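Local coordinates for protein putative endo-1,4-beta-xylanase (Bacteroides thetaiotaomicron VPI-5482, PDB 5MSX) that probably hydrolyses O-glycosidic bonds as a family 43 glycoside hydrolase, likely an arabinofuranosidase acting on plant pectin, at residues 220-225 with 256-261; 277-281 with 347-351; 194-200 with 215-219; 288-292 with 305-311. One frame throughout, in Å; residues are numbered along the deposited sequence. Where two conformers were deposited one is given.

Interaction 1: residues 220-225 with 256-261; sequences DEKYQY and FGPGHG. With CA (calcium ion), chain S.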
# COMPACT_ATOMS: atom_id res chain seq x y z
N ASP C 220 -36.96 6.70 -9.58
CA ASP C 220 -37.85 6.25 -10.69
C ASP C 220 -37.78 7.28 -11.81
O ASP C 220 -36.68 7.75 -12.10
CB ASP C 220 -39.29 5.98 -10.17
CG ASP C 220 -39.31 4.99 -9.00
OD1 ASP C 220 -38.69 3.92 -9.12
OD2 ASP C 220 -39.89 5.31 -7.95
N GLU C 221 -38.92 7.68 -12.39
CA GLU C 221 -38.93 8.65 -13.49
C GLU C 221 -38.46 10.00 -13.03
O GLU C 221 -38.01 10.78 -13.86
CB GLU C 221 -40.33 8.86 -14.11
CG GLU C 221 -41.01 7.60 -14.62
CD GLU C 221 -41.99 7.01 -13.62
OE1 GLU C 221 -41.62 6.87 -12.42
OE2 GLU C 221 -43.13 6.65 -14.02
N LYS C 222 -38.55 10.30 -11.72
CA LYS C 222 -38.07 11.62 -11.22
C LYS C 222 -36.58 11.70 -10.88
O LYS C 222 -36.13 12.72 -10.43
CB LYS C 222 -38.89 12.10 -10.02
CG LYS C 222 -40.39 12.21 -10.27
CD LYS C 222 -40.75 13.38 -11.18
CE LYS C 222 -42.20 13.29 -11.65
NZ LYS C 222 -42.62 14.50 -12.41
N TYR C 223 -35.81 10.64 -11.12
CA TYR C 223 -34.35 10.66 -10.93
C TYR C 223 -33.72 11.84 -11.69
O TYR C 223 -34.07 12.09 -12.86
CB TYR C 223 -33.75 9.37 -11.46
CG TYR C 223 -33.07 8.43 -10.50
CD1 TYR C 223 -32.28 8.92 -9.44
CD2 TYR C 223 -33.09 7.06 -10.71
CE1 TYR C 223 -31.59 8.05 -8.60
CE2 TYR C 223 -32.38 6.18 -9.88
CZ TYR C 223 -31.62 6.70 -8.83
OH TYR C 223 -30.90 5.89 -8.00
N GLN C 224 -32.88 12.61 -11.00
CA GLN C 224 -32.06 13.66 -11.59
C GLN C 224 -30.65 13.60 -10.97
O GLN C 224 -30.46 13.09 -9.84
CB GLN C 224 -32.63 15.03 -11.33
CG GLN C 224 -34.06 15.23 -11.81
CD GLN C 224 -34.64 16.57 -11.37
OE1 GLN C 224 -34.76 16.82 -10.20
NE2 GLN C 224 -34.96 17.43 -12.30
N TYR C 225 -29.68 14.11 -11.71
CA TYR C 225 -28.37 14.42 -11.13
C TYR C 225 -28.25 15.93 -11.00
O TYR C 225 -28.58 16.70 -11.93
CB TYR C 225 -27.20 13.85 -11.96
CG TYR C 225 -26.65 12.53 -11.51
CD1 TYR C 225 -25.83 12.44 -10.40
CD2 TYR C 225 -26.95 11.33 -12.20
CE1 TYR C 225 -25.31 11.22 -9.97
CE2 TYR C 225 -26.44 10.10 -11.77
CZ TYR C 225 -25.59 10.06 -10.66
OH TYR C 225 -25.06 8.86 -10.20
N PHE C 256 -36.59 8.97 -19.48
CA PHE C 256 -37.15 9.16 -18.14
C PHE C 256 -36.18 8.74 -17.03
O PHE C 256 -35.63 7.62 -17.06
CB PHE C 256 -38.44 8.34 -18.02
CG PHE C 256 -39.55 8.82 -18.91
CD1 PHE C 256 -39.68 8.34 -20.21
CD2 PHE C 256 -40.46 9.76 -18.45
CE1 PHE C 256 -40.70 8.79 -21.04
CE2 PHE C 256 -41.49 10.22 -19.28
CZ PHE C 256 -41.62 9.72 -20.57
N GLY C 257 -35.98 9.62 -16.06
CA GLY C 257 -35.30 9.28 -14.82
C GLY C 257 -33.85 8.90 -15.06
O GLY C 257 -33.47 7.77 -14.75
N PRO C 258 -33.05 9.83 -15.64
CA PRO C 258 -31.62 9.61 -15.87
C PRO C 258 -30.79 9.66 -14.60
O PRO C 258 -30.21 10.70 -14.24
CB PRO C 258 -31.23 10.73 -16.83
CG PRO C 258 -32.15 11.81 -16.50
CD PRO C 258 -33.47 11.13 -16.19
N GLY C 259 -30.73 8.51 -13.93
CA GLY C 259 -30.07 8.41 -12.63
C GLY C 259 -28.76 7.63 -12.55
O GLY C 259 -27.99 7.57 -13.48
N HIS C 260 -28.57 7.04 -11.38
CA HIS C 260 -27.30 6.52 -10.92
C HIS C 260 -26.47 5.90 -12.05
O HIS C 260 -26.86 4.88 -12.66
CB HIS C 260 -27.58 5.50 -9.83
CG HIS C 260 -26.38 5.02 -9.10
ND1 HIS C 260 -26.48 4.34 -7.90
CD2 HIS C 260 -25.05 5.07 -9.39
CE1 HIS C 260 -25.27 3.99 -7.49
NE2 HIS C 260 -24.39 4.44 -8.37
N GLY C 261 -25.35 6.59 -12.35
CA GLY C 261 -24.34 6.10 -13.27
C GLY C 261 -22.95 6.56 -12.90
O GLY C 261 -22.57 6.46 -11.74
CA CA S . -21.69 4.38 -8.16
O HOH W 1 -35.27 6.01 -13.63
O HOH W 2 -21.10 4.19 -10.41
O HOH W 3 -21.86 6.54 -9.05
O HOH W 4 -19.33 4.49 -7.65
O HOH W 5 -21.42 2.80 -6.16
O HOH W 6 -22.15 2.01 -8.81

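Interaction 2: residues 277-281 with 347-351; sequences LEFGR and CLRTE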
# COMPACT_ATOMS: atom_id res chain seq x y z
N LEU C 277 -28.46 5.26 -15.79
CA LEU C 277 -29.58 4.34 -15.93
C LEU C 277 -30.79 5.13 -16.42
O LEU C 277 -30.84 6.36 -16.26
CB LEU C 277 -29.86 3.61 -14.61
CG LEU C 277 -30.49 4.42 -13.48
CD1 LEU C 277 -32.00 4.62 -13.65
CD2 LEU C 277 -30.21 3.74 -12.12
N GLU C 278 -31.78 4.39 -16.97
CA GLU C 278 -33.01 4.97 -17.48
C GLU C 278 -34.16 4.10 -16.95
O GLU C 278 -33.97 2.90 -16.71
CB GLU C 278 -32.98 5.05 -19.02
CG GLU C 278 -33.99 6.04 -19.65
CD GLU C 278 -35.35 5.42 -20.02
OE1 GLU C 278 -36.27 6.20 -20.41
OE2 GLU C 278 -35.50 4.14 -19.94
N PHE C 279 -35.29 4.74 -16.67
CA PHE C 279 -36.48 4.08 -16.05
C PHE C 279 -36.84 2.70 -16.65
O PHE C 279 -37.21 1.77 -15.93
CB PHE C 279 -37.70 5.03 -16.11
CG PHE C 279 -38.96 4.44 -15.52
CD1 PHE C 279 -39.12 4.35 -14.14
CD2 PHE C 279 -39.98 3.97 -16.35
CE1 PHE C 279 -40.27 3.81 -13.60
CE2 PHE C 279 -41.13 3.41 -15.81
CZ PHE C 279 -41.28 3.34 -14.44
N GLY C 280 -36.71 2.58 -17.96
CA GLY C 280 -36.86 1.32 -18.64
C GLY C 280 -38.27 0.75 -18.53
O GLY C 280 -39.26 1.46 -18.80
N ARG C 281 -38.34 -0.52 -18.14
CA ARG C 281 -39.61 -1.21 -18.03
C ARG C 281 -40.12 -1.23 -16.60
O ARG C 281 -40.89 -2.14 -16.25
CB ARG C 281 -39.49 -2.64 -18.58
CG ARG C 281 -39.22 -2.75 -20.07
CD ARG C 281 -37.75 -2.53 -20.41
NE ARG C 281 -37.40 -3.07 -21.71
CZ ARG C 281 -36.30 -2.75 -22.40
NH1 ARG C 281 -35.39 -1.92 -21.90
NH2 ARG C 281 -36.10 -3.28 -23.59
N CYS C 347 -45.47 8.83 -18.22
CA CYS C 347 -44.51 7.87 -18.76
C CYS C 347 -45.20 6.57 -19.17
O CYS C 347 -45.28 5.62 -18.40
CB CYS C 347 -43.37 7.58 -17.78
SG CYS C 347 -42.21 6.35 -18.45
N LEU C 348 -45.65 6.53 -20.43
CA LEU C 348 -46.60 5.53 -20.88
C LEU C 348 -46.05 4.90 -22.16
O LEU C 348 -46.22 5.43 -23.29
CB LEU C 348 -47.94 6.21 -21.11
CG LEU C 348 -48.63 6.84 -19.89
CD1 LEU C 348 -49.77 7.80 -20.29
CD2 LEU C 348 -49.17 5.77 -18.94
N ARG C 349 -45.37 3.78 -21.99
CA ARG C 349 -44.67 3.14 -23.07
C ARG C 349 -45.09 1.71 -23.25
O ARG C 349 -45.59 1.07 -22.33
CB ARG C 349 -43.15 3.21 -22.80
CG ARG C 349 -42.66 4.64 -22.69
CD ARG C 349 -41.16 4.76 -22.82
NE ARG C 349 -40.45 4.30 -21.64
CZ ARG C 349 -39.18 4.61 -21.35
NH1 ARG C 349 -38.46 5.40 -22.17
NH2 ARG C 349 -38.63 4.13 -20.23
N THR C 350 -44.83 1.21 -24.44
CA THR C 350 -45.11 -0.17 -24.81
C THR C 350 -43.84 -0.78 -25.41
O THR C 350 -43.18 -0.14 -26.23
CB THR C 350 -46.27 -0.21 -25.83
OG1 THR C 350 -47.44 0.32 -25.20
CG2 THR C 350 -46.55 -1.65 -26.28
N GLU C 351 -43.49 -1.98 -24.97
CA GLU C 351 -42.40 -2.75 -25.56
C GLU C 351 -42.98 -3.89 -26.39
O GLU C 351 -43.83 -4.64 -25.90
CB GLU C 351 -41.50 -3.36 -24.50
CG GLU C 351 -40.25 -3.99 -25.12
CD GLU C 351 -39.25 -4.59 -24.12
OE1 GLU C 351 -39.54 -4.65 -22.89
OE2 GLU C 351 -38.14 -5.00 -24.57
O HOH W 7 -41.63 2.87 -19.64

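Interaction 3: residues 194-200 with 215-219; sequences PRKEYSE and YTIGG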
# COMPACT_ATOMS: atom_id res chain seq x y z
N PRO C 194 -27.44 22.66 -2.34
CA PRO C 194 -28.67 23.45 -2.28
C PRO C 194 -29.96 22.64 -2.45
O PRO C 194 -31.03 23.10 -2.06
CB PRO C 194 -28.50 24.45 -3.43
CG PRO C 194 -27.58 23.79 -4.36
CD PRO C 194 -26.61 23.05 -3.49
N ARG C 195 -29.87 21.45 -3.03
CA ARG C 195 -31.01 20.53 -3.10
C ARG C 195 -30.89 19.49 -2.00
O ARG C 195 -29.88 18.80 -1.91
CB ARG C 195 -31.10 19.94 -4.51
CG ARG C 195 -31.43 21.06 -5.48
CD ARG C 195 -31.31 20.69 -6.92
NE ARG C 195 -31.20 21.86 -7.80
CZ ARG C 195 -32.19 22.69 -8.14
NH1 ARG C 195 -33.44 22.51 -7.70
NH2 ARG C 195 -31.93 23.70 -8.96
N LYS C 196 -31.93 19.39 -1.17
CA LYS C 196 -31.85 18.76 0.17
C LYS C 196 -32.42 17.34 0.32
O LYS C 196 -32.27 16.70 1.38
CB LYS C 196 -32.55 19.65 1.21
CG LYS C 196 -32.22 21.14 1.16
CD LYS C 196 -30.77 21.42 1.51
CE LYS C 196 -30.46 22.91 1.50
NZ LYS C 196 -29.05 23.16 1.94
N GLU C 197 -33.10 16.84 -0.71
CA GLU C 197 -33.83 15.57 -0.60
C GLU C 197 -32.91 14.35 -0.62
O GLU C 197 -31.70 14.47 -0.84
CB GLU C 197 -34.94 15.47 -1.65
CG GLU C 197 -34.55 15.65 -3.12
CD GLU C 197 -34.59 17.11 -3.59
OE1 GLU C 197 -35.32 17.43 -4.56
OE2 GLU C 197 -33.89 17.94 -2.97
N TYR C 198 -33.49 13.18 -0.34
CA TYR C 198 -32.75 11.94 -0.38
C TYR C 198 -31.84 11.83 -1.62
O TYR C 198 -32.30 11.99 -2.77
CB TYR C 198 -33.69 10.73 -0.36
CG TYR C 198 -32.94 9.44 -0.50
CD1 TYR C 198 -32.10 9.00 0.51
CD2 TYR C 198 -33.00 8.69 -1.68
CE1 TYR C 198 -31.35 7.84 0.38
CE2 TYR C 198 -32.26 7.52 -1.82
CZ TYR C 198 -31.45 7.10 -0.79
OH TYR C 198 -30.73 5.94 -0.94
N SER C 199 -30.57 11.48 -1.39
CA SER C 199 -29.58 11.37 -2.45
C SER C 199 -28.75 10.11 -2.37
O SER C 199 -28.41 9.61 -1.27
CB SER C 199 -28.64 12.58 -2.40
OG SER C 199 -27.56 12.42 -3.32
N GLU C 200 -28.40 9.60 -3.55
CA GLU C 200 -27.54 8.41 -3.64
C GLU C 200 -26.64 8.51 -4.87
O GLU C 200 -26.48 9.59 -5.43
CB GLU C 200 -28.41 7.15 -3.62
CG GLU C 200 -29.33 6.94 -4.81
CD GLU C 200 -30.33 5.78 -4.61
OE1 GLU C 200 -30.29 5.11 -3.55
OE2 GLU C 200 -31.16 5.51 -5.52
N TYR C 215 -24.54 14.27 -7.41
CA TYR C 215 -25.36 13.50 -6.50
C TYR C 215 -26.79 13.37 -7.08
O TYR C 215 -27.28 14.29 -7.75
CB TYR C 215 -25.35 14.18 -5.12
CG TYR C 215 -25.92 15.59 -5.09
CD1 TYR C 215 -25.16 16.69 -5.46
CD2 TYR C 215 -27.23 15.82 -4.69
CE1 TYR C 215 -25.69 17.96 -5.46
CE2 TYR C 215 -27.78 17.10 -4.67
CZ TYR C 215 -27.02 18.16 -5.06
OH TYR C 215 -27.58 19.42 -5.05
N THR C 216 -27.43 12.23 -6.88
CA THR C 216 -28.82 12.06 -7.34
C THR C 216 -29.81 12.71 -6.42
O THR C 216 -29.54 12.90 -5.22
CB THR C 216 -29.26 10.58 -7.53
OG1 THR C 216 -29.46 9.91 -6.26
CG2 THR C 216 -28.28 9.85 -8.40
N ILE C 217 -30.92 13.09 -7.03
CA ILE C 217 -32.14 13.56 -6.38
C ILE C 217 -33.33 12.77 -7.00
O ILE C 217 -33.29 12.43 -8.18
CB ILE C 217 -32.26 15.08 -6.65
CG1 ILE C 217 -31.24 15.84 -5.80
CG2 ILE C 217 -33.65 15.61 -6.42
CD1 ILE C 217 -31.17 15.40 -4.35
N GLY C 218 -34.37 12.49 -6.20
CA GLY C 218 -35.54 11.74 -6.68
C GLY C 218 -35.25 10.27 -6.86
O GLY C 218 -34.26 9.73 -6.35
N GLY C 219 -36.14 9.62 -7.59
CA GLY C 219 -36.06 8.20 -7.88
C GLY C 219 -37.07 7.88 -9.00
O GLY C 219 -37.91 8.72 -9.32
O HOH W 8 -31.94 10.02 -5.16
O HOH W 9 -34.86 12.20 -3.44

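Interaction 4: residues 288-292 with 305-311; sequences TYVNQ and ELTMDGV. With EDO (1,2-ethanediol), chain B.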
# COMPACT_ATOMS: atom_id res chain seq x y z
N THR C 288 -28.73 1.04 -19.39
CA THR C 288 -27.72 2.10 -19.21
C THR C 288 -27.38 2.69 -20.56
O THR C 288 -27.28 1.96 -21.56
CB THR C 288 -26.46 1.62 -18.45
OG1 THR C 288 -26.81 1.37 -17.08
CG2 THR C 288 -25.32 2.68 -18.44
N TYR C 289 -27.27 4.02 -20.59
CA TYR C 289 -26.98 4.79 -21.80
C TYR C 289 -25.80 5.71 -21.53
O TYR C 289 -25.53 6.06 -20.38
CB TYR C 289 -28.21 5.64 -22.17
CG TYR C 289 -29.42 4.77 -22.46
CD1 TYR C 289 -30.21 4.29 -21.43
CD2 TYR C 289 -29.71 4.34 -23.74
CE1 TYR C 289 -31.28 3.46 -21.66
CE2 TYR C 289 -30.81 3.51 -23.99
CZ TYR C 289 -31.59 3.07 -22.94
OH TYR C 289 -32.70 2.25 -23.14
N VAL C 290 -25.15 6.15 -22.60
CA VAL C 290 -23.95 7.03 -22.52
C VAL C 290 -24.14 8.23 -23.47
O VAL C 290 -24.59 8.07 -24.63
CB VAL C 290 -22.64 6.25 -22.84
CG1 VAL C 290 -21.40 7.16 -22.76
CG2 VAL C 290 -22.44 5.10 -21.87
N ASN C 291 -23.80 9.42 -22.97
CA ASN C 291 -23.71 10.63 -23.80
C ASN C 291 -22.49 11.41 -23.40
O ASN C 291 -21.93 11.22 -22.31
CB ASN C 291 -24.93 11.54 -23.59
CG ASN C 291 -26.15 11.02 -24.27
OD1 ASN C 291 -26.20 10.92 -25.52
ND2 ASN C 291 -27.13 10.65 -23.48
N GLN C 292 -22.13 12.35 -24.26
CA GLN C 292 -21.03 13.29 -23.96
C GLN C 292 -21.34 14.22 -22.79
O GLN C 292 -22.49 14.61 -22.59
CB GLN C 292 -20.73 14.18 -25.17
CG GLN C 292 -20.19 13.41 -26.37
CD GLN C 292 -20.08 14.31 -27.59
OE1 GLN C 292 -21.04 14.95 -28.01
NE2 GLN C 292 -18.92 14.35 -28.17
N GLU C 305 -27.12 16.58 -22.85
CA GLU C 305 -28.10 16.41 -23.91
C GLU C 305 -28.31 14.90 -24.04
O GLU C 305 -27.45 14.19 -24.55
CB GLU C 305 -27.58 17.01 -25.23
CG GLU C 305 -27.63 18.55 -25.26
CD GLU C 305 -29.05 19.09 -25.41
OE1 GLU C 305 -29.96 18.35 -25.86
OE2 GLU C 305 -29.28 20.27 -25.10
N LEU C 306 -29.43 14.40 -23.52
CA LEU C 306 -29.65 12.97 -23.44
C LEU C 306 -30.22 12.42 -24.76
O LEU C 306 -31.12 13.01 -25.35
CB LEU C 306 -30.58 12.62 -22.28
CG LEU C 306 -30.15 13.15 -20.92
CD1 LEU C 306 -31.31 13.06 -19.93
CD2 LEU C 306 -28.92 12.43 -20.38
N THR C 307 -29.68 11.30 -25.21
CA THR C 307 -30.22 10.53 -26.31
C THR C 307 -30.10 9.07 -25.92
O THR C 307 -29.29 8.71 -25.05
CB THR C 307 -29.45 10.74 -27.65
OG1 THR C 307 -28.23 9.98 -27.62
CG2 THR C 307 -29.11 12.25 -27.91
N MET C 308 -30.85 8.23 -26.61
CA MET C 308 -30.59 6.80 -26.59
C MET C 308 -29.80 6.30 -27.81
O MET C 308 -29.92 5.13 -28.16
CB MET C 308 -31.91 6.05 -26.45
CG MET C 308 -32.68 6.42 -25.19
SD MET C 308 -34.21 5.49 -25.23
CE MET C 308 -34.73 5.45 -23.52
N ASP C 309 -28.98 7.16 -28.42
CA ASP C 309 -28.22 6.79 -29.63
C ASP C 309 -26.83 6.28 -29.32
O ASP C 309 -26.28 5.57 -30.12
CB ASP C 309 -28.10 7.97 -30.59
CG ASP C 309 -29.45 8.49 -31.02
OD1 ASP C 309 -30.35 7.66 -31.26
OD2 ASP C 309 -29.64 9.73 -31.12
N GLY C 310 -26.28 6.61 -28.14
CA GLY C 310 -24.93 6.21 -27.79
C GLY C 310 -23.88 7.14 -28.41
O GLY C 310 -24.17 8.14 -29.01
N VAL C 311 -22.63 6.79 -28.20
CA VAL C 311 -21.51 7.64 -28.60
C VAL C 311 -20.59 6.91 -29.59
O VAL C 311 -19.52 7.42 -29.90
CB VAL C 311 -20.70 8.09 -27.37
CG1 VAL C 311 -21.51 9.07 -26.53
CG2 VAL C 311 -20.23 6.90 -26.53
C1 EDO B . -22.94 18.46 -22.49
O1 EDO B . -23.00 18.02 -21.11
C2 EDO B . -24.01 17.97 -23.45
O2 EDO B . -24.08 16.51 -23.52
O HOH W 10 -26.99 7.28 -25.47

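Interaction 1: residues 220-225 with 256-261
Y223 and Y225 lie against the glycine-rich run G257-G261 in the catalytic domain, a five-bladed beta-propeller as in other family 43 enzymes. Here the turn leading into strand 224-230, and the start of that strand, meet the loop before strand 261-264 of the next blade.

The aromatic contact is CH-pi. G259 CA stands 3.8 Å from the centroid of the Y223 ring and 17° off its normal, with H260 N over the same face. A beta carbon on G259 would run into Y223 CD2, so this approach depends on the missing side chain. G257, at a phi of 64°, has the same need: its CA makes a CA-H...O contact with D220 O at 3.4 Å, where a side chain would collide.

Among the polar contacts, G261 N donates to Y225 OH (3.1 Å, 155°), a hydroxyl that is also hydrogen-bonded to G201 O. G259 O meets the edge of the Y225 ring in its plane, 3.4 Å from CE2. A water donates to both D220 O and G257 O, bridging the backbones.

The contact also reaches the probable active site: Y223 OH makes a weak hydrogen bond to E200, the predicted proton donor. H260 binds calcium in the plane of its imidazole through NE2 at 2.7 Å. Two of the metal's waters donate to G261 O, at 3.0 and 2.8 Å.

Interaction 2: residues 277-281 with 347-351
The guanidinium of R349 meets its partners along its edge. E278 takes it end-on: R349 NH1 donates to E278 OE1 (2.9 Å) and R349 NH2 to E278 OE2 (3.1 Å, 158°), the latter on the syn lone pair, although the two planes are turned 49° apart. R349 NH2 also reaches G280 O in the carbonyl plane at 3.1 Å, and lies at the edge of the F279 ring. A water at the guanidinium edge accepts from R349 NE and donates to G280 O. The F279 ring receives C347 SG obliquely, in a sulfur-aromatic contact with 3.9 Å from C347 SG to F279 CD2.

These bonds join the end of a propeller strand, 272-278, to the hairpin strand 349-351, which probably belongs to the F5/8 type C module, consistent with a contact between the two modules.

The second ion pair is side-on. R281 NE donates to E351 OE1 at 2.9 Å and R281 NH2 to E351 OE2 at 2.8 Å, the latter bond nearly straight at 174°. Both oxygens lie close to the guanidinium plane, yet the donors approach from well above the carboxylate plane. R366 forms a further salt bridge with E351 OE2. Within its own segment, E278 OE2 accepts from G280 N at 2.8 Å.

Interaction 3: residues 194-200 with 215-219
E200 and T216 pair where the loop entering one blade of the beta-propeller runs beside the end of strand 210-217, the second strand of that blade. These bonds hold the backbone of E200, probably the proton donor, against the strand.

Three direct hydrogen bonds carry the polar contact. T216 N donates to E200 O at 3.2 Å and 165°, tilted a little from the carbonyl plane. In the other direction E200 N donates to T216 OG1 at 2.9 Å, and this is possible because chi1 of T216 (73°) sets OG1 between its own backbone N and carbonyl carbon. S199 OG donates to T216 O at 2.8 Å, in the carbonyl plane and on a lone pair. A valine in place of T216 would probably leave E200 N without its side-chain acceptor and one bridging water without its donor mate.

Two waters extend the joint. One donates to Y198 O and G218 O while accepting from T216 OG1; the other donates to Y198 O and accepts from G218 N at 2.8 Å.

Part of the apolar contact is at Y215, whose OH lies 3.6 Å from R195 CB, while the guanidinium of R195 runs on to a salt bridge with D244. S199 OG sits near the plane at the edge of the Y215 ring, 3.7 Å from Y215 CD2. I217 packs against the E197 side of the loop.

Within the loop, Y198 reaches along to the carboxylate of E200: Y198 OH donates to E200 OE1 at 2.8 Å, from 43° above the carboxylate plane.

Interaction 4: residues 288-292 with 305-311
N291 and T307 meet through their side chains. With chi1 at -75°, N291 carries its CG anti to the carbonyl carbon and brings the amide to the loop. T307 OG1 donates to N291 OD1 (3.1 Å), in the carbonyl plane and on a lone pair, while N291 ND2 gives a weak bond to T307 O at 3.3 Å. T307 OG1 also accepts from D309 N at 3.0 Å, forming an ST turn. A leucine in place of N291 would probably leave T307 OG1 without its acceptor.

M308, extended beyond CG (chi2 178°), runs along the Y289 ring obliquely: M308 CG is 3.7 Å from Y289 CE2 and M308 SD 4.8 Å from the centroid, a Met-aromatic contact. Y289 OH continues to F25 O. V311 CG2 packs against V290 CG1 at 4.0 Å. A water donates to V290 O and T307 O and accepts from G310 N. Ethanediol O2, probably from the crystallisation liquor, donates to Q292 O (2.6 Å) and accepts from E305 N.

The loop 305-311 lies along strand 287-293, which pairs with 272-278 and, at T288, bonds to L29 near the N terminus, in a blade of the five-bladed propeller expected for family 43.

Overall arrangement
Interaction 3 comes first, closing the 14-residue span 201-214, largely strands 203-207 and 210-217 of one propeller blade. Interaction 1 follows in series and ties strand 224-230, the next strand of that sheet, to the loop that enters the following blade; the two contacts touch beside the probable active site. Interaction 2 opens at strand 272-278 and closes only at 347-351, probably tying the propeller to the F5/8 type C module. Interaction 4 is nested inside that loop, using the neighbouring strand 287-293, and touches interaction 2 where E278 packs on Y289 and M308. F256 bonds to E278 and F279, joining interactions 1 and 2, while P258 packs on L306. No two contacts cross.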